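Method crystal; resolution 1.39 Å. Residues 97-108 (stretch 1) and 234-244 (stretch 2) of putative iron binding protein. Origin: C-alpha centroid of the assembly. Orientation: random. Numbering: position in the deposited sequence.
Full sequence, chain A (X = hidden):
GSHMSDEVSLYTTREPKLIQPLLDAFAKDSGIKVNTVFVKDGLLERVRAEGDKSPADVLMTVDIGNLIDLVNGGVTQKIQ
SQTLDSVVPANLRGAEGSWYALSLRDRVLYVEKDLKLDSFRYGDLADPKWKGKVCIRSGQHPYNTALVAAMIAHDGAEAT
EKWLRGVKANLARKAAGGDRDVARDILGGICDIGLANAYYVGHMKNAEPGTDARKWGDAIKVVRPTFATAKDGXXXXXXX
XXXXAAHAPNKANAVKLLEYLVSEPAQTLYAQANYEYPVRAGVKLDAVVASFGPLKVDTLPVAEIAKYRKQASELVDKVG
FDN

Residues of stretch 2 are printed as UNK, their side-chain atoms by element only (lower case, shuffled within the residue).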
# COMPACT_ATOMS: atom_id res chain seq x y z
N GLY A 97 6.67 6.75 18.05
CA GLY A 97 5.36 7.14 17.60
C GLY A 97 5.38 8.24 16.57
O GLY A 97 4.49 9.06 16.55
N SER A 98 6.35 8.20 15.66
CA SER A 98 6.46 9.21 14.62
C SER A 98 5.47 9.05 13.42
O SER A 98 5.06 10.04 12.82
CB SER A 98 7.91 9.25 14.11
OG SER A 98 8.35 7.96 13.69
N TRP A 99 5.14 7.82 13.06
CA TRP A 99 4.15 7.51 12.02
C TRP A 99 3.67 6.08 12.27
O TRP A 99 4.35 5.30 12.91
CB TRP A 99 4.72 7.61 10.59
CG TRP A 99 5.92 6.78 10.35
CD1 TRP A 99 7.23 7.17 10.47
CD2 TRP A 99 5.95 5.42 9.94
NE1 TRP A 99 8.06 6.12 10.21
CE2 TRP A 99 7.31 5.03 9.86
CE3 TRP A 99 4.97 4.46 9.64
CZ2 TRP A 99 7.70 3.74 9.50
CZ3 TRP A 99 5.36 3.18 9.30
CH2 TRP A 99 6.72 2.83 9.24
N TYR A 100 2.49 5.77 11.76
CA TYR A 100 1.87 4.48 11.97
C TYR A 100 1.14 4.00 10.72
O TYR A 100 0.38 4.76 10.14
CB TYR A 100 0.84 4.60 13.08
CG TYR A 100 1.40 4.81 14.45
CD1 TYR A 100 1.61 6.09 14.94
CD2 TYR A 100 1.70 3.72 15.25
CE1 TYR A 100 2.14 6.26 16.24
CE2 TYR A 100 2.21 3.89 16.52
CZ TYR A 100 2.42 5.13 17.00
OH TYR A 100 2.90 5.25 18.29
N ALA A 101 1.36 2.74 10.32
CA ALA A 101 0.53 2.13 9.27
C ALA A 101 -0.89 1.94 9.76
O ALA A 101 -1.13 1.62 10.91
CB ALA A 101 1.10 0.78 8.84
N LEU A 102 -1.83 2.14 8.84
CA LEU A 102 -3.26 1.90 9.04
C LEU A 102 -3.82 0.79 8.16
O LEU A 102 -4.83 0.18 8.54
CB LEU A 102 -4.05 3.18 8.82
CG LEU A 102 -3.72 4.35 9.76
CD1 LEU A 102 -4.56 5.56 9.36
CD2 LEU A 102 -3.98 4.01 11.22
N SER A 103 -3.20 0.52 7.01
CA SER A 103 -3.60 -0.60 6.18
C SER A 103 -2.43 -1.04 5.34
O SER A 103 -1.47 -0.29 5.18
CB SER A 103 -4.77 -0.23 5.28
OG SER A 103 -4.35 0.71 4.31
N LEU A 104 -2.51 -2.26 4.82
CA LEU A 104 -1.44 -2.88 4.04
C LEU A 104 -1.88 -3.03 2.60
O LEU A 104 -3.02 -3.43 2.32
CB LEU A 104 -1.06 -4.26 4.58
CG LEU A 104 -0.85 -4.33 6.09
CD1 LEU A 104 -0.47 -5.75 6.49
CD2 LEU A 104 0.19 -3.33 6.56
N ARG A 105 -0.95 -2.75 1.69
CA ARG A 105 -1.14 -2.79 0.24
C ARG A 105 -0.10 -3.74 -0.34
O ARG A 105 0.99 -3.34 -0.72
CB ARG A 105 -0.97 -1.38 -0.29
CG ARG A 105 -2.12 -0.47 0.18
CD ARG A 105 -1.82 0.99 0.10
NE ARG A 105 -1.45 1.45 -1.23
CZ ARG A 105 -2.29 1.94 -2.13
NH1 ARG A 105 -3.59 2.05 -1.92
NH2 ARG A 105 -1.81 2.33 -3.29
N ASP A 106 -0.47 -5.01 -0.39
CA ASP A 106 0.39 -6.08 -0.84
C ASP A 106 0.45 -6.18 -2.34
O ASP A 106 -0.57 -6.06 -3.03
CB ASP A 106 0.05 -7.44 -0.21
CG ASP A 106 -1.40 -7.85 -0.33
OD1 ASP A 106 -2.31 -7.04 -0.09
OD2 ASP A 106 -1.68 -9.03 -0.56
N ARG A 107 1.67 -6.38 -2.82
CA ARG A 107 1.91 -6.49 -4.25
C ARG A 107 2.10 -7.96 -4.57
O ARG A 107 3.01 -8.60 -4.07
CB ARG A 107 3.10 -5.63 -4.66
CG ARG A 107 3.22 -5.45 -6.16
CD ARG A 107 3.85 -4.11 -6.56
NE ARG A 107 3.81 -3.79 -7.99
CZ ARG A 107 2.72 -3.38 -8.62
NH1 ARG A 107 1.57 -3.26 -7.98
NH2 ARG A 107 2.79 -3.07 -9.90
N VAL A 108 1.17 -8.50 -5.36
CA VAL A 108 1.01 -9.93 -5.53
C VAL A 108 1.12 -10.33 -7.00
O VAL A 108 1.37 -9.51 -7.87
CB VAL A 108 -0.33 -10.38 -4.90
CG1 VAL A 108 -0.42 -9.95 -3.41
CG2 VAL A 108 -1.52 -9.83 -5.65
N UNK A 234 8.23 -13.43 3.54
CA UNK A 234 6.96 -12.75 3.52
C UNK A 234 6.69 -11.97 2.25
O UNK A 234 7.57 -11.75 1.42
N UNK A 235 5.44 -11.55 2.12
CA UNK A 235 4.95 -10.79 0.97
C UNK A 235 5.23 -9.31 1.15
O UNK A 235 5.11 -8.78 2.25
c UNK A 235 2.82 -10.22 -0.28
o UNK A 235 3.20 -12.43 0.57
c UNK A 235 3.44 -11.04 0.85
N UNK A 236 5.61 -8.65 0.05
CA UNK A 236 5.85 -7.24 0.03
C UNK A 236 4.57 -6.46 0.25
O UNK A 236 3.58 -6.66 -0.45
n UNK A 236 5.85 -4.48 -2.17
c UNK A 236 6.32 -3.25 -2.04
c UNK A 236 7.59 -4.58 -0.85
c UNK A 236 6.43 -6.82 -1.32
n UNK A 236 7.37 -3.28 -1.24
c UNK A 236 6.65 -5.34 -1.44
N UNK A 237 4.62 -5.52 1.18
CA UNK A 237 3.54 -4.58 1.40
C UNK A 237 4.04 -3.14 1.42
O UNK A 237 5.11 -2.82 1.96
c UNK A 237 3.49 -4.51 3.98
c UNK A 237 2.72 -4.86 2.69
c UNK A 237 2.21 -6.29 2.71
N UNK A 238 3.28 -2.26 0.77
CA UNK A 238 3.36 -0.84 1.12
C UNK A 238 2.15 -0.56 2.05
O UNK A 238 1.42 -1.49 2.43
c UNK A 238 4.20 1.43 0.17
c UNK A 238 3.43 0.11 -0.11
n UNK A 238 4.91 1.94 -0.86
o UNK A 238 4.21 1.94 1.27
N UNK A 239 1.97 0.68 2.43
CA UNK A 239 0.97 1.01 3.43
C UNK A 239 0.23 2.29 3.14
O UNK A 239 0.68 3.13 2.38
c UNK A 239 2.29 -0.14 5.27
c UNK A 239 1.65 1.16 4.82
c UNK A 239 3.16 2.67 6.25
c UNK A 239 2.64 2.34 4.84
N UNK A 240 -0.93 2.43 3.77
CA UNK A 240 -1.43 3.77 4.09
C UNK A 240 -1.12 4.02 5.56
O UNK A 240 -0.90 3.09 6.32
c UNK A 240 -2.94 3.92 3.84
o UNK A 240 -3.69 3.27 4.86
N UNK A 241 -1.11 5.28 5.96
CA UNK A 241 -0.76 5.56 7.35
C UNK A 241 -0.97 7.00 7.72
O UNK A 241 -1.47 7.79 6.95
N UNK A 242 -0.57 7.33 8.95
CA UNK A 242 -0.85 8.62 9.53
C UNK A 242 0.14 8.98 10.61
O UNK A 242 0.87 8.16 11.12
c UNK A 242 -2.27 8.61 10.08
N UNK A 243 0.11 10.25 10.96
CA UNK A 243 0.98 10.84 11.97
C UNK A 243 0.25 12.03 12.57
O UNK A 243 -0.62 12.61 11.93
c UNK A 243 2.27 11.29 11.35
N UNK A 244 0.60 12.37 13.81
CA UNK A 244 0.10 13.60 14.41
C UNK A 244 0.94 14.78 13.90
O UNK A 244 2.16 14.71 13.85
c UNK A 244 -0.80 12.42 16.43
c UNK A 244 -0.25 14.87 16.57
c UNK A 244 0.14 13.52 15.93
O HOH W 1 2.78 11.08 15.20

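Position 234 has backbone atoms and no side chain, and nothing of it comes within contact distance of stretch 1; it is Gly234.

Position 235 has one carbon carrying one oxygen and one carbon, a fork that fits threonine alone. Its methyl carbon lies 3.9 Å from Asp106 CB. This is Thr235, and its CA-to-CB bond points toward stretch 1.

Position 236 carries one carbon and then a five-membered ring of three carbons and two nitrogens, the imidazole of histidine. The CB of Arg107 approaches the ring at its edge, near its plane. In His236 the backbone O accepts a hydrogen bond from Arg107 N at 3.1 Å, with an angle of 163° at the hydrogen.

Position 237 has three carbons, forked at the first. That forked carbon, CB, is 4.3 Å from Leu104 CB, and one of its branches is 3.8 Å from Asp106 CB. A beta-branched side chain of three carbons is valine, Val237.

Position 238 has two carbons, the second carrying one oxygen and one nitrogen: a carboxamide, one carbon too short for glutamine. It is Asn238. Its backbone pairs with Arg105 in both directions, Arg105 N to Asn238 O at 2.8 Å and Asn238 N to Arg105 O at 2.9 Å, while its OD1 accepts from the N of position 239 at 2.8 Å.

Position 239 has four carbons, forked at the first, with one arm two carbons long; leucine would fork one atom later. Ile239 places CD1 3.8 Å from both Trp99 CZ3 and Ala101 CB, and CG2 4.0 Å from Leu104 CD2.

Position 240 has one carbon and one oxygen, so it is serine. Ser240 OG lies 2.7 Å from Ser103 OG, a hydrogen bond between hydroxyls. Its backbone O accepts from Leu102 N at 2.8 Å and 176°, nearly linear, and its N donates to Ser103 O at 3.1 Å.

Position 241 has no side chain. An ideal CB would sit 2.6 Å from Tyr100 O, a clash, so the close approach of the strands suits Gly241, whose CA is 4.1 Å from Ala101 CA.

Positions 242 and 243 each have a single carbon, hence alanine. Ala242 CB meets Leu102 CD1 at 3.9 Å. Two backbone hydrogen bonds join this residue to Tyr100, Tyr100 N to Ala242 O at 3.0 Å and Ala242 N to Tyr100 O at 3.0 Å. Ala243 CB lies 3.4 Å from Ser98 O.

Position 244 has three carbons forked at the first: Val244. Its N donates to water 1 at 2.9 Å, and the oxygen of water 1 lies 3.0 Å from Gly97 O.

The contact is an antiparallel strand pairing that buries 792 Å². Backbone hydrogen bonds supply the ladder, supplemented by CA-H...O contacts such as Ala101 CA to Ser240 O at 3.4 Å. A beta bulge between Ala101 and Ser103 shifts the register by one, so Leu102 N and Ser103 O both address Ser240. Beyond the bulge, Leu104 and Asp106 share a face with Ile239 and Val237, whereas Ser103 and Arg105 share the other with Ser240 and Asn238.

Stretch 2, residues 234-244: GTHVNISGAAV
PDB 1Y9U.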